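Side-chain contacts in peptide amidase (Stenotrophomonas maltophilia, PDB 1M22), which probably hydrolyses amide bonds, as a peptide amidase of the amidase signature family that works through a serine nucleophile: residues R346-L351 and E373-A378; E294-E299 and Y478-R483. One frame throughout, in Å; residues are numbered along the deposited sequence.

Contact 1 (R346-L351 and E373-A378); sequences RSLADL and EADATA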
loop_
_atom_site.group_PDB
_atom_site.type_symbol
_atom_site.label_atom_id
_atom_site.label_comp_id
_atom_site.label_asym_id
_atom_site.label_seq_id
_atom_site.Cartn_x
_atom_site.Cartn_y
_atom_site.Cartn_z
ATOM N N ARG A 346 2.752 26.842 -2.040
ATOM C CA ARG A 346 2.208 27.246 -0.749
ATOM C C ARG A 346 0.712 26.990 -0.611
ATOM O O ARG A 346 0.175 27.002 0.496
ATOM C CB ARG A 346 2.492 28.733 -0.514
ATOM C CG ARG A 346 3.971 29.093 -0.548
ATOM C CD ARG A 346 4.182 30.598 -0.651
ATOM N NE ARG A 346 3.622 31.327 0.483
ATOM C CZ ARG A 346 4.035 31.192 1.740
ATOM N NH1 ARG A 346 5.017 30.350 2.034
ATOM N NH2 ARG A 346 3.467 31.904 2.705
ATOM N N SER A 347 0.039 26.754 -1.731
ATOM C CA SER A 347 -1.396 26.521 -1.693
ATOM C C SER A 347 -1.850 25.606 -2.813
ATOM O O SER A 347 -1.107 25.335 -3.757
ATOM C CB SER A 347 -2.143 27.847 -1.818
ATOM O OG SER A 347 -1.939 28.404 -3.105
ATOM N N LEU A 348 -3.085 25.133 -2.696
ATOM C CA LEU A 348 -3.658 24.275 -3.714
ATOM C C LEU A 348 -3.832 25.123 -4.973
ATOM O O LEU A 348 -3.683 24.632 -6.089
ATOM C CB LEU A 348 -4.997 23.718 -3.231
ATOM C CG LEU A 348 -5.764 22.776 -4.159
ATOM C CD1 LEU A 348 -4.832 21.734 -4.762
ATOM C CD2 LEU A 348 -6.877 22.109 -3.366
ATOM N N ALA A 349 -4.129 26.407 -4.787
ATOM C CA ALA A 349 -4.290 27.316 -5.916
ATOM C C ALA A 349 -2.985 27.400 -6.712
ATOM O O ALA A 349 -3.007 27.463 -7.942
ATOM C CB ALA A 349 -4.699 28.704 -5.424
ATOM N N ASP A 350 -1.849 27.398 -6.013
ATOM C CA ASP A 350 -0.548 27.454 -6.683
ATOM C C ASP A 350 -0.340 26.213 -7.541
ATOM O O ASP A 350 0.215 26.293 -8.635
ATOM C CB ASP A 350 0.606 27.533 -5.677
ATOM C CG ASP A 350 0.599 28.810 -4.865
ATOM O OD1 ASP A 350 0.191 29.861 -5.401
ATOM O OD2 ASP A 350 1.025 28.761 -3.691
ATOM N N LEU A 351 -0.771 25.061 -7.033
ATOM C CA LEU A 351 -0.623 23.810 -7.772
ATOM C C LEU A 351 -1.490 23.830 -9.027
ATOM O O LEU A 351 -1.043 23.446 -10.109
ATOM C CB LEU A 351 -1.007 22.619 -6.887
ATOM C CG LEU A 351 -1.043 21.246 -7.569
ATOM C CD1 LEU A 351 0.311 20.930 -8.185
ATOM C CD2 LEU A 351 -1.433 20.185 -6.548
ATOM N N GLU A 373 -12.080 21.200 -7.511
ATOM C CA GLU A 373 -13.211 21.076 -6.604
ATOM C C GLU A 373 -12.768 21.207 -5.149
ATOM O O GLU A 373 -13.437 21.853 -4.344
ATOM C CB GLU A 373 -13.940 19.747 -6.814
ATOM C CG GLU A 373 -15.094 19.542 -5.844
ATOM C CD GLU A 373 -16.120 18.539 -6.333
ATOM O OE1 GLU A 373 -15.726 17.535 -6.963
ATOM O OE2 GLU A 373 -17.325 18.749 -6.070
ATOM N N ALA A 374 -11.633 20.601 -4.810
ATOM C CA ALA A 374 -11.128 20.671 -3.445
ATOM C C ALA A 374 -10.777 22.103 -3.038
ATOM O O ALA A 374 -11.021 22.516 -1.905
ATOM C CB ALA A 374 -9.903 19.771 -3.293
ATOM N N ASP A 375 -10.216 22.871 -3.966
ATOM C CA ASP A 375 -9.830 24.241 -3.653
ATOM C C ASP A 375 -11.017 25.134 -3.303
ATOM O O ASP A 375 -10.861 26.128 -2.591
ATOM C CB ASP A 375 -9.055 24.855 -4.820
ATOM C CG ASP A 375 -8.346 26.135 -4.431
ATOM O OD1 ASP A 375 -7.620 26.118 -3.416
ATOM O OD2 ASP A 375 -8.509 27.153 -5.138
ATOM N N ALA A 376 -12.200 24.768 -3.787
ATOM C CA ALA A 376 -13.405 25.550 -3.535
ATOM C C ALA A 376 -14.125 25.196 -2.237
ATOM O O ALA A 376 -15.146 25.801 -1.914
ATOM C CB ALA A 376 -14.365 25.411 -4.716
ATOM N N THR A 377 -13.611 24.218 -1.493
ATOM C CA THR A 377 -14.253 23.845 -0.235
ATOM C C THR A 377 -14.014 24.934 0.809
ATOM O O THR A 377 -12.944 25.537 0.860
ATOM C CB THR A 377 -13.740 22.481 0.291
ATOM O OG1 THR A 377 -12.318 22.522 0.469
ATOM C CG2 THR A 377 -14.102 21.374 -0.685
ATOM N N ALA A 378 -15.025 25.180 1.635
ATOM C CA ALA A 378 -14.961 26.218 2.660
ATOM C C ALA A 378 -13.913 25.977 3.738
ATOM O O ALA A 378 -13.049 26.821 3.978
ATOM C CB ALA A 378 -16.333 26.392 3.302
HETATM O O HOH W 1 -5.625 27.394 -2.352
#

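Contact 2 (E294-E299 and Y478-R483); sequences EQAATE and YAYEQR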
loop_
_atom_site.group_PDB
_atom_site.type_symbol
_atom_site.label_atom_id
_atom_site.label_comp_id
_atom_site.label_asym_id
_atom_site.label_seq_id
_atom_site.Cartn_x
_atom_site.Cartn_y
_atom_site.Cartn_z
ATOM N N GLU A 294 -14.125 -20.172 -4.706
ATOM C CA GLU A 294 -14.658 -21.412 -4.142
ATOM C C GLU A 294 -13.510 -22.205 -3.528
ATOM O O GLU A 294 -13.630 -22.752 -2.430
ATOM C CB GLU A 294 -15.329 -22.266 -5.220
ATOM C CG GLU A 294 -16.731 -21.835 -5.581
ATOM C CD GLU A 294 -17.351 -22.717 -6.646
ATOM O OE1 GLU A 294 -16.754 -22.839 -7.736
ATOM O OE2 GLU A 294 -18.432 -23.288 -6.395
ATOM N N GLN A 295 -12.393 -22.264 -4.247
ATOM C CA GLN A 295 -11.229 -22.989 -3.760
ATOM C C GLN A 295 -10.699 -22.330 -2.490
ATOM O O GLN A 295 -10.303 -23.016 -1.550
ATOM C CB GLN A 295 -10.132 -23.013 -4.822
ATOM C CG GLN A 295 -8.932 -23.858 -4.436
ATOM C CD GLN A 295 -9.302 -25.308 -4.179
ATOM O OE1 GLN A 295 -9.870 -25.979 -5.041
ATOM N NE2 GLN A 295 -8.978 -25.800 -2.988
ATOM N N ALA A 296 -10.690 -21.000 -2.470
ATOM C CA ALA A 296 -10.207 -20.265 -1.305
ATOM C C ALA A 296 -11.063 -20.572 -0.082
ATOM O O ALA A 296 -10.542 -20.784 1.010
ATOM C CB ALA A 296 -10.218 -18.773 -1.584
ATOM N N ALA A 297 -12.379 -20.591 -0.266
ATOM C CA ALA A 297 -13.285 -20.884 0.837
ATOM C C ALA A 297 -13.006 -22.287 1.364
ATOM O O ALA A 297 -12.974 -22.512 2.574
ATOM C CB ALA A 297 -14.731 -20.770 0.376
ATOM N N THR A 298 -12.802 -23.233 0.451
ATOM C CA THR A 298 -12.515 -24.605 0.843
ATOM C C THR A 298 -11.213 -24.678 1.637
ATOM O O THR A 298 -11.140 -25.375 2.651
ATOM C CB THR A 298 -12.418 -25.524 -0.390
ATOM O OG1 THR A 298 -13.700 -25.587 -1.030
ATOM C CG2 THR A 298 -11.989 -26.931 0.012
ATOM N N GLU A 299 -10.184 -23.962 1.186
ATOM C CA GLU A 299 -8.907 -23.967 1.894
ATOM C C GLU A 299 -9.082 -23.397 3.303
ATOM O O GLU A 299 -8.515 -23.919 4.258
ATOM C CB GLU A 299 -7.856 -23.150 1.134
ATOM C CG GLU A 299 -7.435 -23.715 -0.228
ATOM C CD GLU A 299 -6.731 -25.067 -0.144
ATOM O OE1 GLU A 299 -6.070 -25.354 0.875
ATOM O OE2 GLU A 299 -6.823 -25.842 -1.119
ATOM N N TYR A 478 -1.763 -15.531 7.041
ATOM C CA TYR A 478 -0.585 -16.384 6.976
ATOM C C TYR A 478 -0.994 -17.852 6.859
ATOM O O TYR A 478 -0.449 -18.595 6.043
ATOM C CB TYR A 478 0.275 -16.192 8.224
ATOM C CG TYR A 478 1.529 -17.033 8.238
ATOM C CD1 TYR A 478 2.621 -16.709 7.431
ATOM C CD2 TYR A 478 1.626 -18.158 9.057
ATOM C CE1 TYR A 478 3.778 -17.484 7.440
ATOM C CE2 TYR A 478 2.781 -18.941 9.072
ATOM C CZ TYR A 478 3.850 -18.597 8.263
ATOM O OH TYR A 478 4.999 -19.358 8.271
ATOM N N ALA A 479 -1.954 -18.269 7.678
ATOM C CA ALA A 479 -2.421 -19.653 7.648
ATOM C C ALA A 479 -2.969 -20.007 6.268
ATOM O O ALA A 479 -2.750 -21.108 5.764
ATOM C CB ALA A 479 -3.490 -19.866 8.712
ATOM N N TYR A 480 -3.691 -19.073 5.657
ATOM C CA TYR A 480 -4.241 -19.303 4.326
ATOM C C TYR A 480 -3.111 -19.397 3.301
ATOM O O TYR A 480 -3.075 -20.307 2.470
ATOM C CB TYR A 480 -5.181 -18.161 3.923
ATOM C CG TYR A 480 -5.515 -18.179 2.449
ATOM C CD1 TYR A 480 -6.397 -19.122 1.922
ATOM C CD2 TYR A 480 -4.872 -17.313 1.565
ATOM C CE1 TYR A 480 -6.622 -19.207 0.548
ATOM C CE2 TYR A 480 -5.089 -17.392 0.194
ATOM C CZ TYR A 480 -5.961 -18.339 -0.307
ATOM O OH TYR A 480 -6.140 -18.435 -1.668
ATOM N N GLU A 481 -2.188 -18.447 3.371
ATOM C CA GLU A 481 -1.062 -18.393 2.454
ATOM C C GLU A 481 -0.193 -19.644 2.502
ATOM O O GLU A 481 0.224 -20.165 1.465
ATOM C CB GLU A 481 -0.206 -17.173 2.782
ATOM C CG GLU A 481 1.028 -17.027 1.919
ATOM C CD GLU A 481 2.064 -16.130 2.564
ATOM O OE1 GLU A 481 2.489 -16.442 3.697
ATOM O OE2 GLU A 481 2.450 -15.119 1.946
ATOM N N GLN A 482 0.083 -20.127 3.707
ATOM C CA GLN A 482 0.941 -21.290 3.853
ATOM C C GLN A 482 0.403 -22.591 3.283
ATOM O O GLN A 482 1.181 -23.485 2.953
ATOM C CB GLN A 482 1.333 -21.462 5.319
ATOM C CG GLN A 482 2.257 -20.359 5.813
ATOM C CD GLN A 482 3.490 -20.199 4.938
ATOM O OE1 GLN A 482 3.640 -19.207 4.221
ATOM N NE2 GLN A 482 4.376 -21.185 4.987
ATOM N N ARG A 483 -0.913 -22.719 3.157
ATOM C CA ARG A 483 -1.438 -23.948 2.582
ATOM C C ARG A 483 -1.786 -23.797 1.105
ATOM O O ARG A 483 -2.142 -24.769 0.445
ATOM C CB ARG A 483 -2.647 -24.467 3.375
ATOM C CG ARG A 483 -3.855 -23.563 3.466
ATOM C CD ARG A 483 -4.967 -24.307 4.210
ATOM N NE ARG A 483 -5.427 -25.465 3.445
ATOM C CZ ARG A 483 -5.673 -26.673 3.950
ATOM N NH1 ARG A 483 -5.504 -26.916 5.244
ATOM N NH2 ARG A 483 -6.094 -27.644 3.151
#

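Contact 1 (R346-L351 and E373-A378)
Leu348 and Asp375 come closest across this contact, their CA atoms 6.2 Å apart, where the first turn of helix 348-357 meets the last turn of helix 369-375. Their side chains run past each other in opposite directions. Leu348 extends with CG anti to its own nitrogen (chi1 -180°), which carries its CD2 methyl onto the other backbone, 3.5 Å from Asp375 N, and 3.8 Å from the CB of Ala374. Asp375 reaches back the other way: its CB lies against CG and CD2 of Leu348, and its OD1 passes 3.6 Å from Leu348 CB before arriving near the start of the opposite helix. There a water bridges the two segments, accepting from Ala349 N at 3.0 Å and donating to Asp375 OD1 at 2.6 Å. The other carboxylate oxygen, OD2, lies at van der Waals range from the methyl of Ala349.

Ser347 holds the N-cap of helix 348-357, its OG accepting from Asp350 N at 3.1 Å with an N-H...O angle of 149°. One turn on, Asp350 folds back so that OD2 takes the N-H of Arg346 through its anti lone pair. Ala374 O, in the other segment, receives both the backbone N and the OG1 of Thr377, the hydroxyl lying in the carbonyl plane 2.7 Å away. Helix 319-340 serves both segments, through Glu335 at Leu348 N and Lys331 at Asp375 O.

Three acidic side chains, Asp350, Asp375 and Glu335, thus lie near the amino end of one helix, where the positive end of the helix dipole would probably favour their charged form, Asp375 reaching the Ala349 N-H through a water.

Contact 2 (E294-E299 and Y478-R483)
Glu299 meets Tyr480 with its CB and Arg483 with its carboxylate. The CB lies 4.2 Å from Tyr480 CE1, approaching the ring obliquely, and about as far from Arg483 NE. From there the chain leaves CB with CG anti to the carbonyl carbon and bends again at chi2, a course that brings the carboxylate round to the guanidinium. CD stands 3.8 Å from Arg483 NE, and beyond it the two oxygens divide their work. OE1 takes the N-H of Arg483 NE at 2.7 Å, an almost straight bond (168°) that meets the oxygen nearly along its C-O axis and lies in the guanidinium plane. The same oxygen receives a weaker, more bent bond from Arg483 NH2, so both donors of this salt bridge converge on one atom, with the carboxylate and guanidinium planes turned 42° apart. OE2 points to its own helix, where Gln295 NE2, one turn earlier, gives it a weak bond.

The elements joined are helices 289-302 and 470-484, whose segments 294-299 and 478-483 run at 110° to each other, their axes 10.7 Å apart at closest approach; both helices pack beside the large mixed sheet of the amidase signature fold. Strand 446-454 lies beneath them, touching Ala296 through Met451 and Tyr480 through both Val449 and Met451.

Arg483 passes its own aliphatic part beside the opposite backbone: CD is 3.6 Å from Glu299 O, and that carbonyl oxygen also sits over one face of the guanidinium. Tyr480, with Ala296, makes the buried apolar side of the interface. With CG anti to its nitrogen, its ring reaches between the helices until CE1 is 4.2 Å from Ala296 CA and OH is 4.1 Å from Ala296 CB.

Overall arrangement
The two contacts lie on opposite sides of the chain's centre, about 46 Å apart between their own centres, and share no helix. Contact 1 is nested in sequence within the long loop closed by contact 2. Each is partly buried and joins two helices, yet the setting differs. Contact 1 packs helix ends against helix 319-340, at the periphery, and its polar link runs through a water. Contact 2 joins helices resting on the central sheet; a tyrosine fills its inner side, towards the strands, while a direct salt bridge involves an exposed arginine. The annotated catalytic residues lie away from both.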